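Local coordinates for putative N-acetylmuramoyl-L-alanine amidase (Neisseria meningitidis MC58, PDB 3CZX), which probably cleaves the amide link between N-acetylmuramoyl residues and L-amino acids in certain cell-wall glycopeptides, as a zinc-dependent amidase, at residues L155-F158 against K159-W163; L93-P96 against K97-R100; K107-A110 against K111-W115. One frame throughout, in Å; residues are numbered along the deposited sequence.

Overall arrangement
Contacts 1 and 3 are neighbours with centres about 12 Å apart: L157 and F158 of helix 152-177 pack on T113, which ends helix 99-113, and on W115 just after it. Contact 2 lies at the beginning of helix 99-113, its centre about 19 Å from that of contact 3 and about 26 Å from that of contact 1, across the chain's centre from contact 1. No touching residue of contact 1 is exposed, whereas contact 2 has two and contact 3 three. Contact 1 points lysines at a subunit interface, contact 2 folds a buried S94–N98 pair under a proline-lysine turn facing solvent, and contact 3 closes a helix with a threonine hydroxyl and a buried tryptophan.

Contact 1: residues L155-F158 against K159-W163; sequences LALF and KTTKW
L155 with K159 and F158 with K162, four residues apart, make a contact along one helix, near the beginning of helix 152-177, where regular winding is briefly disturbed. The first turn is orthodox: K159 N donates to L155 O at 2.9 Å in a nearly straight bond of 164°, and T160 N reaches A156 O in the same way. After that the pattern slips. T161, with phi at -133°, bonds through its N to F158 O at 3.2 Å from above the carbonyl plane and only weakly to L157 O, while K162 N is too poorly angled to bond F158 O. The T160 hydroxyl folds back beside this irregular turn, its OG1 lying 3.0 Å from L157 O, although its proton has another acceptor within reach.

Two lysines lie across apolar partners. The aliphatic part of K159 runs over the L155 carbonyl, and its CD reaches L155 CD1 at 3.8 Å; a bend at chi3 (71°) then turns the ammonium away to a salt bridge with D24. K162 lays CB over one face of the F158 ring, with CG 3.8 Å from CZ, before its NZ pairs with D32 of both its own and the second subunit. K159 NZ also meets S23 of that subunit, so the aliphatic stems lie on L155 and F158 while the charged ends reach the subunit interface. On the buried side L155 and F158 pack on L29 of helix 26-45, and F158 stacks on F147; at the flank, L157 leans on T113 at the end of helix 99-113.

Contact 2: residues L93-P96 against K97-R100; sequences LSTP and KNKR
S94 and N98 meet in the buried part of a tight turn that carries the chain from strand 91-94 into helix 99-113. The packing is closest here: S94 OG comes within 3.1 Å of N98 CB, and the two CB atoms are 3.7 Å apart. S94 holds its hydroxyl anti to the backbone N (chi1 -167°). Its OG is hydrogen-bonded to the G141 carbonyl beyond the turn, and both residues touch I142, so this side of the turn rests on strand 142-145.

The backbone closes the bend with two successive bonds spanning three residues. N98 N donates to T95 O at 2.9 Å, and K99 N to P96 O at 3.0 Å with a straighter N-H angle of 166°. In both, the donor stands above the carbonyl plane, in keeping with the 3-10 conformation of P96 and K97.

The outer side is looser. T95 and K97 point the same way, the T95 OG1 passing the K97 CB at 3.8 Å, after which K97 extends from the surface with every torsion near 180°. P96 is exposed and meets the following residues chiefly through its backbone. K99 bends at chi3 and takes its charge to a salt bridge with E120. N98 occupies the N-cap position, right before the helix. The whole is the strand-to-helix corner of the beta-alpha-beta unit formed by strand 91-94, helix 99-113 and strand 123-125.

Contact 3: residues K107-A110 against K111-W115; sequences KAVA and KKTGW
An ST turn closes the C-terminal end of helix 99-113: T113 OG1 accepts from W115 N at 3.1 Å and donates back to V109 O at 2.7 Å. With chi1 at 60° the hydroxyl sits between its own backbone N and carbonyl carbon, where it reaches both partners, standing above the V109 carbonyl plane. One turn earlier the helix is regular, K111 N bonding K107 O at 164°. At the end, A110 O is gripped by T113 N and, at 2.9 Å, by G114 N, which approach from the same face of its plane. G114 then leaves the helix with positive phi, 71°, a conformation that favours glycine.

The chain turns back so that W115 lies beside the last turn. T113 CB sits 3.4 Å above the centre of the indole face, while V109 CG1 comes obliquely to CE3, also at 3.4 Å. The indole packs further on I90 and F147, and on L157 of helix 152-177. One hydroxyl thus links the last helical turn to W115, two residues on and just beyond the helix, satisfying the W115 backbone N-H while the indole packs against V109 and T113.

Contact 1: residues L155-F158 against K159-W163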
ATOM      1  N   LEU A 155      -2.701 -15.379  -3.545  1.00  9.86           N
ATOM      2  CA  LEU A 155      -1.754 -14.311  -3.328  1.00 10.29           C
ATOM      3  C   LEU A 155      -1.720 -13.350  -4.527  1.00 10.39           C
ATOM      4  O   LEU A 155      -1.671 -12.110  -4.364  1.00 10.20           O
ATOM      5  CB  LEU A 155      -0.350 -14.885  -3.048  1.00 11.22           C
ATOM      6  CG  LEU A 155       0.800 -13.872  -2.967  1.00 10.39           C
ATOM      7  CD1 LEU A 155       0.623 -12.761  -1.923  1.00 11.09           C
ATOM      8  CD2 LEU A 155       2.129 -14.569  -2.782  1.00 10.45           C
ATOM      9  N   ALA A 156      -1.729 -13.889  -5.734  1.00  8.80           N
ATOM     10  CA  ALA A 156      -1.796 -13.017  -6.935  1.00  8.74           C
ATOM     11  C   ALA A 156      -3.062 -12.173  -6.923  1.00  9.15           C
ATOM     12  O   ALA A 156      -3.006 -10.999  -7.295  1.00 11.09           O
ATOM     13  CB  ALA A 156      -1.739 -13.849  -8.227  1.00  9.16           C
ATOM     14  N   LEU A 157      -4.183 -12.768  -6.556  1.00  9.15           N
ATOM     15  CA  LEU A 157      -5.457 -12.018  -6.507  1.00 10.15           C
ATOM     16  C   LEU A 157      -5.371 -10.917  -5.496  1.00  9.96           C
ATOM     17  O   LEU A 157      -5.797  -9.786  -5.781  1.00 10.10           O
ATOM     18  CB  LEU A 157      -6.628 -12.959  -6.186  1.00  9.65           C
ATOM     19  CG  LEU A 157      -7.986 -12.257  -6.333  1.00 10.20           C
ATOM     20  CD1 LEU A 157      -8.239 -11.914  -7.782  1.00 16.89           C
ATOM     21  CD2 LEU A 157      -9.040 -13.221  -5.831  1.00 14.21           C
ATOM     22  N   PHE A 158      -4.804 -11.222  -4.329  1.00  9.04           N
ATOM     23  CA  PHE A 158      -4.639 -10.230  -3.265  1.00  9.74           C
ATOM     24  C   PHE A 158      -3.790  -9.082  -3.792  1.00 10.11           C
ATOM     25  O   PHE A 158      -4.140  -7.946  -3.619  1.00 10.81           O
ATOM     26  CB  PHE A 158      -4.009 -10.767  -2.002  1.00  9.62           C
ATOM     27  CG  PHE A 158      -3.795  -9.713  -0.944  1.00 10.55           C
ATOM     28  CD1 PHE A 158      -4.849  -9.222  -0.197  1.00 11.92           C
ATOM     29  CD2 PHE A 158      -2.545  -9.139  -0.746  1.00  9.97           C
ATOM     30  CE1 PHE A 158      -4.646  -8.219   0.765  1.00 10.72           C
ATOM     31  CE2 PHE A 158      -2.373  -8.137   0.218  1.00 11.60           C
ATOM     32  CZ  PHE A 158      -3.451  -7.688   0.955  1.00 10.73           C
ATOM     33  N   LYS A 159      -2.643  -9.409  -4.386  1.00 10.38           N
ATOM     34  CA  LYS A 159      -1.725  -8.362  -4.834  1.00 11.37           C
ATOM     35  C   LYS A 159      -2.345  -7.425  -5.862  1.00 10.97           C
ATOM     36  O   LYS A 159      -2.025  -6.235  -5.862  1.00 13.84           O
ATOM     37  CB  LYS A 159      -0.420  -8.994  -5.372  1.00 11.18           C
ATOM     38  CG  LYS A 159       0.430  -9.650  -4.324  1.00 12.13           C
ATOM     39  CD  LYS A 159       1.537 -10.565  -4.859  1.00 14.64           C
ATOM     40  CE  LYS A 159       2.634  -9.856  -5.503  1.00 19.00           C
ATOM     41  NZ  LYS A 159       3.742 -10.819  -5.894  1.00 15.13           N
ATOM     42  N   THR A 160      -3.181  -7.936  -6.756  1.00 10.84           N
ATOM     43  CA  THR A 160      -3.854  -7.131  -7.807  1.00 10.73           C
ATOM     44  C   THR A 160      -5.095  -6.391  -7.343  1.00 10.33           C
ATOM     45  O   THR A 160      -5.531  -5.507  -8.051  1.00  9.78           O
ATOM     46  CB  THR A 160      -4.241  -7.987  -9.017  1.00 11.71           C
ATOM     47  OG1 THR A 160      -5.247  -8.938  -8.623  1.00 13.97           O
ATOM     48  CG2 THR A 160      -2.996  -8.676  -9.594  1.00 11.09           C
ATOM     49  N   THR A 161      -5.644  -6.748  -6.169  1.00 10.99           N
ATOM     50  CA  THR A 161      -6.908  -6.164  -5.666  1.00 11.25           C
ATOM     51  C   THR A 161      -6.799  -5.730  -4.194  1.00 12.02           C
ATOM     52  O   THR A 161      -7.788  -5.536  -3.539  1.00 12.05           O
ATOM     53  CB  THR A 161      -8.078  -7.137  -5.845  1.00 13.42           C
ATOM     54  OG1 THR A 161      -7.956  -7.747  -7.135  1.00 17.50           O
ATOM     55  CG2 THR A 161      -9.432  -6.419  -5.779  1.00 14.63           C
ATOM     56  N   LYS A 162      -5.584  -5.509  -3.745  1.00 12.76           N
ATOM     57  CA  LYS A 162      -5.269  -5.160  -2.357  1.00 13.44           C
ATOM     58  C   LYS A 162      -6.093  -3.978  -1.846  1.00 12.27           C
ATOM     59  O   LYS A 162      -6.721  -4.054  -0.777  1.00 11.29           O
ATOM     60  CB  LYS A 162      -3.771  -4.793  -2.327  1.00 14.03           C
ATOM     61  CG  LYS A 162      -3.241  -4.398  -1.016  1.00 15.23           C
ATOM     62  CD  LYS A 162      -1.751  -4.454  -1.052  1.00 15.58           C
ATOM     63  CE  LYS A 162      -1.181  -3.271  -1.795  1.00 14.37           C
ATOM     64  NZ  LYS A 162       0.258  -3.458  -1.924  1.00 16.84           N
ATOM     65  N   TRP A 163      -6.133  -2.904  -2.613  1.00 11.61           N
ATOM     66  CA  TRP A 163      -6.797  -1.696  -2.120  1.00 11.17           C
ATOM     67  C   TRP A 163      -8.286  -1.900  -2.056  1.00 11.12           C
ATOM     68  O   TRP A 163      -8.958  -1.407  -1.144  1.00 11.03           O
ATOM     69  CB  TRP A 163      -6.395  -0.450  -2.964  1.00 11.38           C
ATOM     70  CG  TRP A 163      -4.980  -0.096  -2.792  1.00 10.36           C
ATOM     71  CD1 TRP A 163      -3.909  -0.668  -3.408  1.00 13.84           C
ATOM     72  CD2 TRP A 163      -4.445   0.897  -1.913  1.00 11.58           C
ATOM     73  NE1 TRP A 163      -2.741  -0.114  -2.956  1.00 13.49           N
ATOM     74  CE2 TRP A 163      -3.039   0.849  -2.035  1.00 12.58           C
ATOM     75  CE3 TRP A 163      -5.016   1.814  -1.019  1.00 11.66           C
ATOM     76  CZ2 TRP A 163      -2.202   1.688  -1.313  1.00 13.19           C
ATOM     77  CZ3 TRP A 163      -4.170   2.634  -0.297  1.00 13.93           C
ATOM     78  CH2 TRP A 163      -2.786   2.565  -0.448  1.00 13.38           C
TER

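Contact 2: residues L93-P96 against K97-R100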
ATOM      1  N   LEU A  93      -9.468 -15.866  14.042  1.00 14.00           N
ATOM      2  CA  LEU A  93      -9.388 -16.585  15.298  1.00 13.72           C
ATOM      3  C   LEU A  93      -9.687 -15.616  16.407  1.00 12.84           C
ATOM      4  O   LEU A  93      -9.040 -14.592  16.495  1.00 11.78           O
ATOM      5  CB  LEU A  93      -7.962 -17.116  15.494  1.00 14.51           C
ATOM      6  CG  LEU A  93      -7.648 -17.888  16.748  1.00 16.47           C
ATOM      7  CD1 LEU A  93      -8.316 -19.275  16.613  1.00 17.66           C
ATOM      8  CD2 LEU A  93      -6.074 -17.998  17.000  1.00 17.15           C
ATOM      9  N   SER A  94     -10.660 -15.925  17.277  1.00 12.23           N
ATOM     10  CA  SER A  94     -10.888 -15.059  18.426  1.00 12.45           C
ATOM     11  C   SER A  94     -11.692 -15.817  19.464  1.00 12.65           C
ATOM     12  O   SER A  94     -12.002 -16.977  19.268  1.00 12.45           O
ATOM     13  CB  SER A  94     -11.617 -13.792  17.995  1.00 12.94           C
ATOM     14  OG  SER A  94     -11.620 -12.776  18.987  1.00 13.48           O
ATOM     15  N   THR A  95     -12.025 -15.118  20.531  1.00 13.32           N
ATOM     16  CA  THR A  95     -13.015 -15.620  21.516  1.00 13.48           C
ATOM     17  C   THR A  95     -14.427 -15.607  20.905  1.00 13.60           C
ATOM     18  O   THR A  95     -14.738 -14.813  20.021  1.00 12.44           O
ATOM     19  CB  THR A  95     -13.032 -14.695  22.757  1.00 14.03           C
ATOM     20  OG1 THR A  95     -13.206 -13.325  22.361  1.00 16.62           O
ATOM     21  CG2 THR A  95     -11.733 -14.788  23.561  1.00 14.67           C
ATOM     22  N   PRO A  96     -15.321 -16.469  21.404  1.00 13.65           N
ATOM     23  CA  PRO A  96     -16.692 -16.441  20.950  1.00 14.02           C
ATOM     24  C   PRO A  96     -17.404 -15.101  21.005  1.00 12.53           C
ATOM     25  O   PRO A  96     -18.262 -14.808  20.162  1.00 13.27           O
ATOM     26  CB  PRO A  96     -17.368 -17.468  21.870  1.00 14.04           C
ATOM     27  CG  PRO A  96     -16.296 -18.422  22.149  1.00 14.14           C
ATOM     28  CD  PRO A  96     -15.073 -17.583  22.336  1.00 14.36           C
ATOM     29  N   LYS A  97     -17.051 -14.268  21.968  1.00 13.72           N
ATOM     30  CA  LYS A  97     -17.565 -12.902  22.012  1.00 13.47           C
ATOM     31  C   LYS A  97     -17.473 -12.197  20.641  1.00 12.50           C
ATOM     32  O   LYS A  97     -18.354 -11.434  20.245  1.00 11.32           O
ATOM     33  CB  LYS A  97     -16.774 -12.069  23.056  1.00 12.75           C
ATOM     34  CG  LYS A  97     -17.173 -10.603  23.108  1.00 16.30           C
ATOM     35  CD  LYS A  97     -16.474  -9.799  24.186  1.00 17.97           C
ATOM     36  CE  LYS A  97     -16.699  -8.299  23.940  1.00 21.40           C
ATOM     37  NZ  LYS A  97     -16.124  -7.381  24.942  1.00 25.06           N
ATOM     38  N   ASN A  98     -16.359 -12.440  19.964  1.00 12.01           N
ATOM     39  CA  ASN A  98     -16.044 -11.798  18.694  1.00 12.17           C
ATOM     40  C   ASN A  98     -16.492 -12.592  17.442  1.00 12.27           C
ATOM     41  O   ASN A  98     -16.103 -12.253  16.332  1.00 10.54           O
ATOM     42  CB  ASN A  98     -14.521 -11.605  18.659  1.00 12.11           C
ATOM     43  CG  ASN A  98     -14.057 -10.513  19.607  1.00 15.07           C
ATOM     44  OD1 ASN A  98     -13.156 -10.706  20.425  1.00 21.97           O
ATOM     45  ND2 ASN A  98     -14.617  -9.358  19.457  1.00 16.86           N
ATOM     46  N   LYS A  99     -17.308 -13.634  17.596  1.00 12.10           N
ATOM     47  CA  LYS A  99     -17.721 -14.433  16.429  1.00 12.23           C
ATOM     48  C   LYS A  99     -18.395 -13.582  15.341  1.00 12.22           C
ATOM     49  O   LYS A  99     -18.039 -13.675  14.169  1.00 11.65           O
ATOM     50  CB  LYS A  99     -18.631 -15.584  16.866  1.00 12.92           C
ATOM     51  CG  LYS A  99     -19.241 -16.372  15.724  1.00 13.96           C
ATOM     52  CD  LYS A  99     -20.354 -17.286  16.257  1.00 17.06           C
ATOM     53  CE  LYS A  99     -19.828 -18.456  16.920  1.00 22.64           C
ATOM     54  NZ  LYS A  99     -21.001 -19.394  17.051  1.00 20.35           N
ATOM     55  N   ARG A 100     -19.334 -12.747  15.724  1.00 11.77           N
ATOM     56  CA  ARG A 100     -20.003 -11.897  14.768  1.00 12.07           C
ATOM     57  C   ARG A 100     -19.001 -11.006  14.065  1.00 11.35           C
ATOM     58  O   ARG A 100     -19.035 -10.922  12.853  1.00 11.10           O
ATOM     59  CB  ARG A 100     -21.087 -11.082  15.466  1.00 13.09           C
ATOM     60  CG  ARG A 100     -21.659  -9.949  14.685  1.00 16.31           C
ATOM     61  CD  ARG A 100     -22.269 -10.315  13.408  1.00 21.09           C
ATOM     62  NE  ARG A 100     -22.876  -9.116  12.825  1.00 23.61           N
ATOM     63  CZ  ARG A 100     -23.502  -9.091  11.653  1.00 26.74           C
ATOM     64  NH1 ARG A 100     -23.589 -10.198  10.913  1.00 30.25           N
ATOM     65  NH2 ARG A 100     -24.018  -7.955  11.197  1.00 25.52           N
TER

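Contact 3: residues K107-A110 against K111-W115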
ATOM      1  N   LYS A 107     -16.808 -12.250   5.628  1.00 10.33           N
ATOM      2  CA  LYS A 107     -17.752 -12.130   4.549  1.00 12.55           C
ATOM      3  C   LYS A 107     -17.386 -10.987   3.618  1.00 11.45           C
ATOM      4  O   LYS A 107     -17.545 -11.083   2.397  1.00 12.15           O
ATOM      5  CB  LYS A 107     -19.141 -11.937   5.118  1.00 12.66           C
ATOM      6  CG  LYS A 107     -19.656 -13.203   5.788  1.00 17.60           C
ATOM      7  CD  LYS A 107     -20.904 -12.948   6.591  1.00 17.18           C
ATOM      8  CE  LYS A 107     -21.554 -14.262   7.030  1.00 19.61           C
ATOM      9  NZ  LYS A 107     -22.667 -14.017   7.961  1.00 23.27           N
ATOM     10  N   ALA A 108     -16.904  -9.890   4.191  1.00 11.47           N
ATOM     11  CA  ALA A 108     -16.478  -8.748   3.414  1.00 11.15           C
ATOM     12  C   ALA A 108     -15.409  -9.161   2.406  1.00 11.45           C
ATOM     13  O   ALA A 108     -15.449  -8.760   1.235  1.00 13.01           O
ATOM     14  CB  ALA A 108     -15.924  -7.668   4.333  1.00 12.40           C
ATOM     15  N   VAL A 109     -14.441  -9.959   2.868  1.00 10.23           N
ATOM     16  CA  VAL A 109     -13.358 -10.419   2.000  1.00  9.98           C
ATOM     17  C   VAL A 109     -13.829 -11.482   0.981  1.00 10.11           C
ATOM     18  O   VAL A 109     -13.456 -11.434  -0.204  1.00 10.44           O
ATOM     19  CB  VAL A 109     -12.191 -10.976   2.842  1.00  9.24           C
ATOM     20  CG1 VAL A 109     -11.125 -11.666   1.942  1.00 10.50           C
ATOM     21  CG2 VAL A 109     -11.567  -9.831   3.701  1.00 10.79           C
ATOM     22  N   ALA A 110     -14.677 -12.415   1.429  1.00 10.91           N
ATOM     23  CA  ALA A 110     -15.229 -13.428   0.535  1.00 10.67           C
ATOM     24  C   ALA A 110     -16.006 -12.825  -0.641  1.00 11.73           C
ATOM     25  O   ALA A 110     -15.884 -13.308  -1.763  1.00 11.79           O
ATOM     26  CB  ALA A 110     -16.154 -14.407   1.353  1.00 11.42           C
ATOM     27  N   LYS A 111     -16.828 -11.811  -0.377  1.00 11.85           N
ATOM     28  CA  LYS A 111     -17.631 -11.166  -1.446  1.00 13.10           C
ATOM     29  C   LYS A 111     -16.710 -10.636  -2.533  1.00 12.65           C
ATOM     30  O   LYS A 111     -16.995 -10.782  -3.714  1.00 13.57           O
ATOM     31  CB  LYS A 111     -18.497 -10.021  -0.903  1.00 14.62           C
ATOM     32  CG  LYS A 111     -19.656 -10.493  -0.078  1.00 16.13           C
ATOM     33  CD  LYS A 111     -20.115  -9.472   0.947  1.00 19.63           C
ATOM     34  CE  LYS A 111     -21.348  -8.770   0.568  1.00 26.45           C
ATOM     35  NZ  LYS A 111     -21.783  -8.002   1.793  1.00 25.77           N
ATOM     36  N   LYS A 112     -15.579 -10.059  -2.146  1.00 11.13           N
ATOM     37  CA  LYS A 112     -14.688  -9.405  -3.104  1.00 11.70           C
ATOM     38  C   LYS A 112     -13.798 -10.384  -3.870  1.00 11.62           C
ATOM     39  O   LYS A 112     -13.301 -10.062  -4.941  1.00 12.40           O
ATOM     40  CB  LYS A 112     -13.787  -8.408  -2.369  1.00 13.48           C
ATOM     41  CG  LYS A 112     -12.893  -7.521  -3.256  1.00 14.55           C
ATOM     42  CD  LYS A 112     -13.726  -6.469  -3.943  1.00 17.32           C
ATOM     43  CE  LYS A 112     -12.895  -5.436  -4.680  1.00 19.95           C
ATOM     44  NZ  LYS A 112     -13.830  -4.407  -5.303  1.00 21.40           N
ATOM     45  N   THR A 113     -13.624 -11.579  -3.322  1.00  9.70           N
ATOM     46  CA  THR A 113     -12.596 -12.523  -3.816  1.00  9.96           C
ATOM     47  C   THR A 113     -13.072 -13.880  -4.302  1.00  9.64           C
ATOM     48  O   THR A 113     -12.349 -14.534  -5.022  1.00 11.46           O
ATOM     49  CB  THR A 113     -11.552 -12.800  -2.736  1.00 10.16           C
ATOM     50  OG1 THR A 113     -12.222 -13.370  -1.600  1.00  9.79           O
ATOM     51  CG2 THR A 113     -10.846 -11.513  -2.317  1.00 11.05           C
ATOM     52  N   GLY A 114     -14.239 -14.315  -3.862  1.00 10.13           N
ATOM     53  CA  GLY A 114     -14.669 -15.690  -4.112  1.00 10.05           C
ATOM     54  C   GLY A 114     -13.882 -16.715  -3.300  1.00 10.96           C
ATOM     55  O   GLY A 114     -13.964 -17.904  -3.554  1.00 12.09           O
ATOM     56  N   TRP A 115     -13.114 -16.259  -2.290  1.00 10.00           N
ATOM     57  CA  TRP A 115     -12.390 -17.172  -1.411  1.00 10.54           C
ATOM     58  C   TRP A 115     -13.381 -17.848  -0.452  1.00 12.42           C
ATOM     59  O   TRP A 115     -14.389 -17.252  -0.047  1.00 13.56           O
ATOM     60  CB  TRP A 115     -11.365 -16.398  -0.575  1.00 10.87           C
ATOM     61  CG  TRP A 115     -10.208 -15.845  -1.371  1.00  9.66           C
ATOM     62  CD1 TRP A 115      -9.766 -16.258  -2.601  1.00 10.29           C
ATOM     63  CD2 TRP A 115      -9.348 -14.766  -0.981  1.00  7.93           C
ATOM     64  NE1 TRP A 115      -8.686 -15.480  -3.008  1.00 10.00           N
ATOM     65  CE2 TRP A 115      -8.394 -14.575  -2.021  1.00 10.00           C
ATOM     66  CE3 TRP A 115      -9.299 -13.935   0.122  1.00  9.75           C
ATOM     67  CZ2 TRP A 115      -7.410 -13.580  -1.973  1.00  8.47           C
ATOM     68  CZ3 TRP A 115      -8.291 -12.946   0.176  1.00 10.15           C
ATOM     69  CH2 TRP A 115      -7.358 -12.795  -0.873  1.00  8.86           C
TER